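Local atomic coordinates of FrnE protein (Deinococcus radiodurans, PDB entry 5CO3), a protein that probably acts as a cytoplasmic disulfide oxidoreductase built on a DsbA-like thioredoxin domain, making or exchanging disulfide bonds. Residues 12-17 against 192-197; 51-56 against 178-183; 25-30 against 97-102; 18-23 against 110-115. All coordinates share one frame; numbering follows the deposited sequence. Where two conformers were deposited one is given.

Interaction 1 of 4, residues 12-17 against 192-197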
# COMPACT_ATOMS: atom_id res chain seq x y z
N ILE A 12 4.26 -17.12 -4.41
CA ILE A 12 3.80 -16.03 -5.26
C ILE A 12 4.12 -14.71 -4.58
O ILE A 12 3.68 -14.47 -3.46
CB ILE A 12 2.30 -16.10 -5.53
CG1 ILE A 12 1.96 -17.33 -6.38
CG2 ILE A 12 1.81 -14.84 -6.22
CD1 ILE A 12 0.49 -17.58 -6.45
N ARG A 13 4.89 -13.86 -5.24
CA ARG A 13 5.21 -12.55 -4.69
C ARG A 13 4.23 -11.51 -5.19
O ARG A 13 3.96 -11.41 -6.39
CB ARG A 13 6.64 -12.14 -5.03
CG ARG A 13 6.95 -10.69 -4.70
CD ARG A 13 8.42 -10.51 -4.44
NE ARG A 13 8.98 -9.34 -5.12
CZ ARG A 13 9.30 -9.32 -6.41
NH1 ARG A 13 9.10 -10.39 -7.17
NH2 ARG A 13 9.80 -8.21 -6.95
N VAL A 14 3.67 -10.74 -4.27
CA VAL A 14 2.84 -9.60 -4.63
C VAL A 14 3.50 -8.34 -4.12
O VAL A 14 3.65 -8.17 -2.91
CB VAL A 14 1.43 -9.71 -4.06
CG1 VAL A 14 0.60 -8.50 -4.45
CG2 VAL A 14 0.76 -11.00 -4.55
N ASP A 15 3.91 -7.48 -5.05
CA ASP A 15 4.47 -6.18 -4.70
C ASP A 15 3.42 -5.10 -4.83
O ASP A 15 2.79 -4.96 -5.88
CB ASP A 15 5.66 -5.86 -5.60
CG ASP A 15 6.80 -6.80 -5.38
OD1 ASP A 15 7.50 -6.63 -4.37
OD2 ASP A 15 6.97 -7.74 -6.20
N ILE A 16 3.21 -4.33 -3.76
CA ILE A 16 2.17 -3.30 -3.80
C ILE A 16 2.75 -1.93 -3.49
O ILE A 16 3.31 -1.70 -2.41
CB ILE A 16 1.03 -3.60 -2.81
CG1 ILE A 16 0.59 -5.07 -2.94
CG2 ILE A 16 -0.14 -2.67 -3.07
CD1 ILE A 16 -0.48 -5.45 -1.94
N TRP A 17 2.60 -1.02 -4.45
CA TRP A 17 2.96 0.37 -4.21
C TRP A 17 1.74 1.13 -3.71
O TRP A 17 0.63 0.97 -4.22
CB TRP A 17 3.52 1.01 -5.48
CG TRP A 17 4.99 0.78 -5.66
CD1 TRP A 17 6.01 1.62 -5.28
CD2 TRP A 17 5.62 -0.36 -6.25
NE1 TRP A 17 7.22 1.07 -5.60
CE2 TRP A 17 7.02 -0.15 -6.20
CE3 TRP A 17 5.14 -1.54 -6.82
CZ2 TRP A 17 7.93 -1.07 -6.69
CZ3 TRP A 17 6.05 -2.46 -7.32
CH2 TRP A 17 7.43 -2.22 -7.25
N PRO A 192 -3.44 2.51 -5.52
CA PRO A 192 -2.52 1.39 -5.36
C PRO A 192 -2.14 0.75 -6.69
O PRO A 192 -2.90 0.82 -7.65
CB PRO A 192 -3.32 0.42 -4.50
CG PRO A 192 -4.73 0.69 -4.85
CD PRO A 192 -4.80 2.17 -5.09
N PHE A 193 -0.96 0.16 -6.73
CA PHE A 193 -0.53 -0.57 -7.91
C PHE A 193 0.00 -1.93 -7.48
O PHE A 193 0.90 -2.01 -6.65
CB PHE A 193 0.53 0.22 -8.69
CG PHE A 193 0.74 -0.29 -10.09
CD1 PHE A 193 1.54 -1.39 -10.33
CD2 PHE A 193 0.13 0.33 -11.17
CE1 PHE A 193 1.73 -1.86 -11.62
CE2 PHE A 193 0.31 -0.13 -12.45
CZ PHE A 193 1.12 -1.23 -12.68
N PHE A 194 -0.56 -2.99 -8.06
CA PHE A 194 -0.17 -4.35 -7.73
C PHE A 194 0.73 -4.97 -8.79
O PHE A 194 0.48 -4.85 -9.99
CB PHE A 194 -1.40 -5.24 -7.57
CG PHE A 194 -2.38 -4.77 -6.54
CD1 PHE A 194 -3.29 -3.77 -6.84
CD2 PHE A 194 -2.40 -5.34 -5.28
CE1 PHE A 194 -4.21 -3.35 -5.90
CE2 PHE A 194 -3.31 -4.92 -4.33
CZ PHE A 194 -4.22 -3.92 -4.64
N VAL A 195 1.78 -5.64 -8.35
CA VAL A 195 2.61 -6.44 -9.24
C VAL A 195 2.61 -7.86 -8.71
O VAL A 195 2.96 -8.11 -7.55
CB VAL A 195 4.04 -5.90 -9.34
CG1 VAL A 195 4.89 -6.82 -10.21
CG2 VAL A 195 4.03 -4.49 -9.91
N LEU A 196 2.19 -8.80 -9.55
CA LEU A 196 2.09 -10.19 -9.14
C LEU A 196 3.09 -11.06 -9.91
O LEU A 196 3.19 -11.01 -11.14
CB LEU A 196 0.66 -10.71 -9.34
CG LEU A 196 -0.47 -10.07 -8.52
CD1 LEU A 196 -1.08 -8.85 -9.22
CD2 LEU A 196 -1.54 -11.10 -8.24
N GLY A 197 3.87 -11.84 -9.16
CA GLY A 197 4.85 -12.74 -9.76
C GLY A 197 5.92 -12.02 -10.57
O GLY A 197 6.58 -12.63 -11.42
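Ile16 and Phe194 run side by side on one face of the antiparallel pair formed by strands 12-17 and 193-196. This is the tight side. Ile16 CG1 is anti to the carbonyl carbon (chi1 -47°) and CG2 anti to the backbone N, which sets both branches against the ring: CD1 comes to 3.7 Å from Phe194 CE2, while CG2 hangs 4.0 Å above the ring plane, off toward its rim. Val14 and Leu196 extend this apolar layer, with Val14 CG1 at the edge of the Phe194 ring. An alanine in place of Ile16 would probably open a gap beside and over the Phe194 ring and leave it freer to shift.

The strands themselves are joined by five backbone hydrogen bonds, from Gly197 N to Arg13 O (2.8 Å) down to Phe193 N and Trp17 O (3.1 Å). On the other face Trp17 is buried, its CZ3 meeting Val195 CG2 at 3.9 Å, but Phe193 and Val195 are partly exposed, and Arg13 at the strand end is exposed.

Both strands are inner members of the four-stranded thioredoxin-type sheet. Helix 208-222 covers Phe194 and Leu196, strand 45-51 flanks Ile16, and helix 173-186 packs on Trp17.

Interaction 2 of 4, residues 51-56 against 178-183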
# COMPACT_ATOMS: atom_id res chain seq x y z
N SER A 51 6.95 1.86 -0.94
CA SER A 51 6.63 3.26 -0.70
C SER A 51 6.29 4.01 -1.98
O SER A 51 6.94 3.84 -3.01
CB SER A 51 7.79 3.96 0.00
OG SER A 51 8.21 3.24 1.14
N PHE A 52 5.25 4.83 -1.89
CA PHE A 52 4.88 5.73 -2.96
C PHE A 52 4.36 7.00 -2.30
O PHE A 52 3.60 6.93 -1.33
CB PHE A 52 3.82 5.11 -3.86
CG PHE A 52 3.58 5.87 -5.14
CD1 PHE A 52 2.75 6.98 -5.15
CD2 PHE A 52 4.15 5.45 -6.33
CE1 PHE A 52 2.51 7.67 -6.32
CE2 PHE A 52 3.91 6.14 -7.51
CZ PHE A 52 3.09 7.26 -7.49
N GLU A 53 4.81 8.15 -2.80
CA GLU A 53 4.32 9.43 -2.32
C GLU A 53 3.60 10.16 -3.44
O GLU A 53 4.20 10.45 -4.47
CB GLU A 53 5.48 10.29 -1.79
CG GLU A 53 5.84 10.01 -0.34
CD GLU A 53 7.05 10.80 0.13
OE1 GLU A 53 6.88 11.92 0.67
OE2 GLU A 53 8.18 10.30 -0.05
N LEU A 54 2.32 10.44 -3.23
CA LEU A 54 1.56 11.25 -4.17
C LEU A 54 2.25 12.58 -4.41
O LEU A 54 2.29 13.07 -5.53
CB LEU A 54 0.14 11.49 -3.67
CG LEU A 54 -0.72 10.26 -3.45
CD1 LEU A 54 -2.07 10.68 -2.92
CD2 LEU A 54 -0.84 9.47 -4.75
N ASP A 55 2.80 13.15 -3.34
CA ASP A 55 3.46 14.45 -3.43
C ASP A 55 4.67 14.49 -2.50
O ASP A 55 4.56 14.91 -1.35
CB ASP A 55 2.47 15.56 -3.07
CG ASP A 55 3.07 16.96 -3.23
OD1 ASP A 55 4.17 17.12 -3.82
OD2 ASP A 55 2.41 17.91 -2.77
N PRO A 56 5.82 14.05 -3.01
CA PRO A 56 7.07 13.99 -2.24
C PRO A 56 7.50 15.37 -1.76
O PRO A 56 8.18 15.49 -0.74
CB PRO A 56 8.08 13.43 -3.25
CG PRO A 56 7.27 12.83 -4.35
CD PRO A 56 6.01 13.63 -4.41
N TYR A 178 14.23 4.72 -2.93
CA TYR A 178 14.50 3.68 -3.91
C TYR A 178 13.20 3.04 -4.36
O TYR A 178 13.02 2.74 -5.55
CB TYR A 178 15.46 2.63 -3.33
CG TYR A 178 16.90 3.08 -3.32
CD1 TYR A 178 17.28 4.29 -3.92
CD2 TYR A 178 17.90 2.31 -2.74
CE1 TYR A 178 18.60 4.70 -3.92
CE2 TYR A 178 19.22 2.72 -2.73
CZ TYR A 178 19.56 3.92 -3.32
OH TYR A 178 20.87 4.34 -3.32
N ASP A 179 12.29 2.83 -3.42
CA ASP A 179 10.95 2.34 -3.71
C ASP A 179 10.22 3.22 -4.72
O ASP A 179 9.61 2.73 -5.67
CB ASP A 179 10.11 2.27 -2.43
CG ASP A 179 10.07 0.89 -1.83
OD1 ASP A 179 10.45 -0.08 -2.53
OD2 ASP A 179 9.63 0.77 -0.67
N GLU A 180 10.29 4.52 -4.49
CA GLU A 180 9.61 5.48 -5.34
C GLU A 180 10.24 5.57 -6.73
O GLU A 180 9.54 5.71 -7.73
CB GLU A 180 9.60 6.84 -4.65
CG GLU A 180 8.84 6.80 -3.34
CD GLU A 180 9.03 8.03 -2.47
OE1 GLU A 180 9.98 8.80 -2.69
OE2 GLU A 180 8.23 8.20 -1.54
N ALA A 181 11.56 5.50 -6.77
CA ALA A 181 12.28 5.47 -8.03
C ALA A 181 11.88 4.24 -8.83
O ALA A 181 11.66 4.31 -10.04
CB ALA A 181 13.78 5.49 -7.78
N GLN A 182 11.75 3.10 -8.15
CA GLN A 182 11.39 1.87 -8.82
C GLN A 182 10.00 1.98 -9.45
O GLN A 182 9.78 1.53 -10.58
CB GLN A 182 11.46 0.68 -7.87
CG GLN A 182 11.34 -0.65 -8.58
CD GLN A 182 11.48 -1.84 -7.65
OE1 GLN A 182 11.51 -1.69 -6.43
NE2 GLN A 182 11.56 -3.04 -8.23
N ALA A 183 9.06 2.60 -8.72
CA ALA A 183 7.72 2.83 -9.26
C ALA A 183 7.80 3.70 -10.50
O ALA A 183 7.18 3.41 -11.53
CB ALA A 183 6.82 3.49 -8.21
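Glu53 and Glu180 approach each other obliquely, their two carboxylates meeting oxygen to oxygen: Glu53 OE2 lies 2.6 Å from Glu180 OE2, with the two groups turned 41° apart. Both side chains are extended beyond CG, which lets them reach across from the loop and from the helix, and Glu180 OE2 also comes to 3.2 Å from Glu53 CG. Nearer the helix backbone, Glu180 CG rests against the carbonyl of Ser51, whose buried oxygen has no polar partner in the model.

Asp179, a helix residue that points at the loop, takes the backbone N-H of Ser51 on OD2 at 2.9 Å. The bond is nearly straight (171° at the hydrogen), but the N-H comes from well above the carboxylate plane, 58° out of it. The other oxygen, OD1, is held by His50. An alanine at Asp179 would probably leave the Ser51 N-H and the His50 ring without this acceptor and loosen the end of strand 45-51 from the helix. Further along, Phe52 turns its ring edge to the helix, with CD2 3.8 Å from Ala183 CB.

Arg177 forms salt bridges with both Glu53 and Glu180, so one positive charge serves the acid pair. Two carboxylate oxygens this close suggest that one of the two acids probably keeps a proton, and the arginine would help to offset the remaining negative charge.

Interaction 3 of 4, residues 25-30 against 97-102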
# COMPACT_ATOMS: atom_id res chain seq x y z
N CYS A 25 -5.96 3.44 -1.60
CA CYS A 25 -5.03 2.41 -1.17
C CYS A 25 -5.58 1.59 -0.01
O CYS A 25 -5.31 0.39 0.09
CB CYS A 25 -3.68 3.04 -0.79
SG CYS A 25 -2.74 3.55 -2.23
N TYR A 26 -6.33 2.22 0.89
CA TYR A 26 -6.93 1.48 1.99
C TYR A 26 -8.03 0.57 1.43
O TYR A 26 -8.09 -0.62 1.75
CB TYR A 26 -7.48 2.44 3.04
CG TYR A 26 -7.49 1.91 4.45
CD1 TYR A 26 -7.20 0.57 4.75
CD2 TYR A 26 -7.77 2.77 5.51
CE1 TYR A 26 -7.22 0.10 6.06
CE2 TYR A 26 -7.79 2.32 6.81
CZ TYR A 26 -7.52 1.00 7.08
OH TYR A 26 -7.55 0.57 8.39
N ILE A 27 -8.87 1.14 0.57
CA ILE A 27 -9.89 0.37 -0.14
C ILE A 27 -9.26 -0.82 -0.88
O ILE A 27 -9.75 -1.95 -0.80
CB ILE A 27 -10.67 1.25 -1.13
CG1 ILE A 27 -11.62 2.16 -0.34
CG2 ILE A 27 -11.45 0.39 -2.16
CD1 ILE A 27 -12.08 3.42 -1.09
N GLY A 28 -8.15 -0.56 -1.58
CA GLY A 28 -7.47 -1.60 -2.33
C GLY A 28 -6.86 -2.67 -1.45
O GLY A 28 -6.79 -3.85 -1.83
N LYS A 29 -6.40 -2.26 -0.27
CA LYS A 29 -5.85 -3.22 0.68
C LYS A 29 -6.94 -4.18 1.13
O LYS A 29 -6.71 -5.40 1.22
CB LYS A 29 -5.22 -2.50 1.87
CG LYS A 29 -4.53 -3.40 2.90
CD LYS A 29 -3.85 -2.56 4.00
CE LYS A 29 -2.89 -3.39 4.85
NZ LYS A 29 -3.60 -4.38 5.70
N ARG A 30 -8.13 -3.65 1.41
CA ARG A 30 -9.25 -4.51 1.81
C ARG A 30 -9.67 -5.44 0.67
O ARG A 30 -9.92 -6.64 0.89
CB ARG A 30 -10.45 -3.67 2.27
CG ARG A 30 -10.27 -3.05 3.66
CD ARG A 30 -10.29 -4.12 4.76
NE ARG A 30 -9.67 -3.62 5.98
CZ ARG A 30 -10.33 -3.05 6.98
NH1 ARG A 30 -11.65 -2.94 6.94
NH2 ARG A 30 -9.68 -2.60 8.05
N LEU A 97 -14.58 0.13 6.27
CA LEU A 97 -13.76 1.28 6.64
C LEU A 97 -14.64 2.49 6.92
O LEU A 97 -15.47 2.85 6.09
CB LEU A 97 -12.76 1.63 5.53
CG LEU A 97 -11.80 0.52 5.10
CD1 LEU A 97 -11.09 0.90 3.81
CD2 LEU A 97 -10.78 0.22 6.21
N GLU A 98 -14.46 3.11 8.08
CA GLU A 98 -15.23 4.30 8.40
C GLU A 98 -14.31 5.52 8.31
O GLU A 98 -13.59 5.83 9.25
CB GLU A 98 -15.85 4.19 9.79
CG GLU A 98 -16.83 5.30 10.12
CD GLU A 98 -17.79 4.90 11.20
OE1 GLU A 98 -17.43 5.03 12.39
OE2 GLU A 98 -18.91 4.45 10.87
N TYR A 99 -14.34 6.17 7.16
CA TYR A 99 -13.50 7.34 6.92
C TYR A 99 -14.03 8.60 7.60
O TYR A 99 -15.24 8.77 7.79
CB TYR A 99 -13.37 7.60 5.42
CG TYR A 99 -12.48 6.64 4.64
CD1 TYR A 99 -11.74 5.64 5.28
CD2 TYR A 99 -12.40 6.74 3.26
CE1 TYR A 99 -10.92 4.78 4.54
CE2 TYR A 99 -11.59 5.91 2.52
CZ TYR A 99 -10.85 4.92 3.16
OH TYR A 99 -10.05 4.11 2.40
N HIS A 100 -13.10 9.48 7.98
CA HIS A 100 -13.47 10.80 8.47
C HIS A 100 -12.60 11.85 7.80
O HIS A 100 -11.60 12.32 8.37
CB HIS A 100 -13.37 10.84 10.00
CG HIS A 100 -14.32 9.90 10.68
ND1 HIS A 100 -15.68 10.10 10.70
CD2 HIS A 100 -14.10 8.74 11.35
CE1 HIS A 100 -16.26 9.11 11.36
NE2 HIS A 100 -15.32 8.27 11.76
N PHE A 101 -12.97 12.20 6.58
CA PHE A 101 -12.15 13.08 5.78
C PHE A 101 -12.10 14.50 6.37
O PHE A 101 -11.12 15.20 6.20
CB PHE A 101 -12.65 13.12 4.35
CG PHE A 101 -12.34 11.89 3.54
CD1 PHE A 101 -11.15 11.20 3.71
CD2 PHE A 101 -13.25 11.43 2.60
CE1 PHE A 101 -10.86 10.08 2.95
CE2 PHE A 101 -12.98 10.30 1.84
CZ PHE A 101 -11.78 9.63 2.00
N ASP A 102 -13.17 14.89 7.07
CA ASP A 102 -13.23 16.21 7.71
C ASP A 102 -12.15 16.37 8.78
O ASP A 102 -11.85 17.50 9.18
CB ASP A 102 -14.60 16.41 8.34
CG ASP A 102 -14.98 15.26 9.26
OD1 ASP A 102 -15.09 14.13 8.75
OD2 ASP A 102 -15.15 15.47 10.47
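Leu97 drives its side chain from the loop 97-102 into a corner made by Tyr26 and Arg30 on helix 23-38. Its CB heads for the helix, and with CG anti to the carbonyl carbon (chi1 -57°) the branch point, Leu97 CG, comes to 4.1 Å from Arg30 CG. There the chain forks. CD1 settles between the Tyr26 side chain, 3.8 Å from Tyr26 CG, and the helix backbone, 3.9 Å from Ile27 N. CD2 lies over the centre of the Tyr26 ring, 3.5 Å from its centroid and 14° off the normal, a CH-pi contact. The same methyl also faces the flat side of the Arg30 guanidinium, 3.4 Å from CZ; Arg30 was modelled in two conformers, and this holds for one of them. Seen from CD2, the two flat groups stand roughly at right angles.

Tyr99, two residues on, also reaches the helix: its OH sits 3.1 Å from Tyr26 CB and beside Ile27 CG1, and the hydroxyl is hydrogen-bonded to Pro23 O. The polar ends on the helix side look elsewhere, Tyr26 OH to Glu130 and Arg30 to Glu95 O and Glu130.

The contact thus seats a loop of the helical insertion, the hallmark of DsbA-like proteins, on the first helix of the thioredoxin fold. Cys22 just before that helix and Cys25 in its first turn form a thioredoxin-type CxxC; their disulfide, seen in another structure of the protein, is absent here.

Interaction 4 of 4, residues 18-23 against 110-115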
# COMPACT_ATOMS: atom_id res chain seq x y z
N SER A 18 1.95 1.95 -2.69
CA SER A 18 0.83 2.55 -2.00
C SER A 18 1.30 3.81 -1.28
O SER A 18 2.46 3.89 -0.90
CB SER A 18 0.24 1.55 -1.01
OG SER A 18 -0.83 2.12 -0.29
N ASP A 19 0.39 4.77 -1.12
CA ASP A 19 0.64 5.92 -0.24
C ASP A 19 -0.39 5.93 0.87
O ASP A 19 -1.57 5.64 0.67
CB ASP A 19 0.58 7.25 -1.01
CG ASP A 19 1.24 8.40 -0.24
OD1 ASP A 19 1.80 8.17 0.86
OD2 ASP A 19 1.21 9.53 -0.75
N ILE A 20 0.10 6.28 2.06
CA ILE A 20 -0.75 6.41 3.24
C ILE A 20 -1.81 7.48 3.02
O ILE A 20 -2.93 7.37 3.52
CB ILE A 20 0.10 6.73 4.49
CG1 ILE A 20 0.97 5.52 4.83
CG2 ILE A 20 -0.77 7.11 5.68
CD1 ILE A 20 2.40 5.85 5.10
N ALA A 21 -1.47 8.49 2.22
CA ALA A 21 -2.42 9.58 1.96
C ALA A 21 -3.49 9.26 0.92
O ALA A 21 -4.33 10.10 0.63
CB ALA A 21 -1.65 10.86 1.56
N CYS A 22 -3.49 8.05 0.35
CA CYS A 22 -4.44 7.74 -0.71
C CYS A 22 -5.60 6.88 -0.21
O CYS A 22 -5.39 5.76 0.23
CB CYS A 22 -3.74 7.02 -1.87
SG CYS A 22 -4.85 6.59 -3.23
N PRO A 23 -6.83 7.42 -0.22
CA PRO A 23 -7.96 6.64 0.30
C PRO A 23 -8.20 5.38 -0.52
O PRO A 23 -8.70 4.40 0.04
CB PRO A 23 -9.14 7.61 0.19
CG PRO A 23 -8.48 8.99 0.19
CD PRO A 23 -7.22 8.79 -0.60
N PHE A 110 6.52 10.97 4.07
CA PHE A 110 7.86 10.39 3.92
C PHE A 110 8.29 9.60 5.17
O PHE A 110 8.73 8.44 5.07
CB PHE A 110 8.88 11.50 3.61
CG PHE A 110 10.27 11.00 3.25
CD1 PHE A 110 10.44 9.98 2.32
CD2 PHE A 110 11.40 11.61 3.79
CE1 PHE A 110 11.72 9.55 1.98
CE2 PHE A 110 12.68 11.17 3.43
CZ PHE A 110 12.83 10.15 2.52
N LEU A 111 8.13 10.22 6.34
CA LEU A 111 8.52 9.61 7.60
C LEU A 111 7.66 8.39 7.92
O LEU A 111 8.17 7.39 8.44
CB LEU A 111 8.44 10.62 8.75
CG LEU A 111 9.56 11.66 8.86
CD1 LEU A 111 9.18 12.76 9.84
CD2 LEU A 111 10.86 10.97 9.26
N ALA A 112 6.37 8.48 7.62
CA ALA A 112 5.46 7.35 7.79
C ALA A 112 5.91 6.18 6.94
O ALA A 112 5.91 5.04 7.41
CB ALA A 112 4.06 7.77 7.43
N HIS A 113 6.32 6.44 5.70
CA HIS A 113 6.81 5.36 4.84
C HIS A 113 8.09 4.76 5.42
O HIS A 113 8.31 3.55 5.32
CB HIS A 113 7.04 5.86 3.42
CG HIS A 113 5.78 5.98 2.62
ND1 HIS A 113 5.07 4.88 2.18
CD2 HIS A 113 5.09 7.06 2.19
CE1 HIS A 113 4.00 5.28 1.52
NE2 HIS A 113 4.00 6.61 1.50
N GLN A 114 8.92 5.60 6.03
CA GLN A 114 10.12 5.10 6.70
C GLN A 114 9.77 4.15 7.84
O GLN A 114 10.44 3.12 8.03
CB GLN A 114 10.97 6.26 7.23
CG GLN A 114 11.79 6.95 6.15
CD GLN A 114 12.59 8.14 6.69
OE1 GLN A 114 13.41 7.99 7.60
NE2 GLN A 114 12.35 9.32 6.13
N LEU A 115 8.74 4.50 8.60
CA LEU A 115 8.30 3.66 9.71
C LEU A 115 7.83 2.29 9.22
O LEU A 115 8.08 1.26 9.85
CB LEU A 115 7.17 4.35 10.49
CG LEU A 115 6.63 3.54 11.67
CD1 LEU A 115 7.75 3.11 12.60
CD2 LEU A 115 5.57 4.35 12.43
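Asp19 and His113 link the loop that leads into the CxxC helix of the thioredoxin fold to helix 110-121 of the helical part. From Asp19 to Cys22 the loop makes a type I beta turn.

Among polar contacts, the main one is a histidine-carboxylate hydrogen bond, His113 NE2 to Asp19 OD1, 2.8 Å long and 160° at the hydrogen. Asp19 CG is anti to the backbone N (chi1 -163°), which brings OD1 to the ring. The oxygen lies close to the imidazole plane, but the N-H meets the carboxylate from above its plane. The side chains cross at about a right angle, with the two planes 31° apart. Asp19 is held beyond this: Thr109 OG1 also bonds OD1, and Leu54 N bonds OD2. The far ring nitrogen, ND1, is hydrogen-bonded to a bound glycerol, probably from the crystallisation liquor.

The apolar contacts come from Ile20. Its CD1 hangs over the centre of the His113 ring, 3.9 Å from the centroid and almost on the normal, a CH-pi contact; the same methyl reaches Ala112 CB. Ile20 was deposited in two conformers, so the finer detail of its tip is doubtful.

At the ring edge, finally, Ser18 O lies 3.2 Å from His113 CE1.

Interactions 1, 3 and 4 meet at the CxxC; interaction 2 stands one layer off. Cys25, on the helix of interaction 3, places SG 3.5 Å from Pro192 N in interaction 1; that proline follows a cis peptide bond, as does the proline facing the active-site cysteines in thioredoxin-fold proteins. The same SG is 3.5 Å from Asp19 N of interaction 4. Tyr99 OH of interaction 3 bonds Pro23 O of interaction 4 at 2.7 Å. Interaction 2 is joined to interaction 1 by Trp17 NE1 to Asp179 O (2.9 Å) and to interaction 4 by Leu54 N to Asp19 OD2 (2.9 Å). Ser51 OG and His113 ND1 both hydrogen-bond to glycerol, apparently the same molecule.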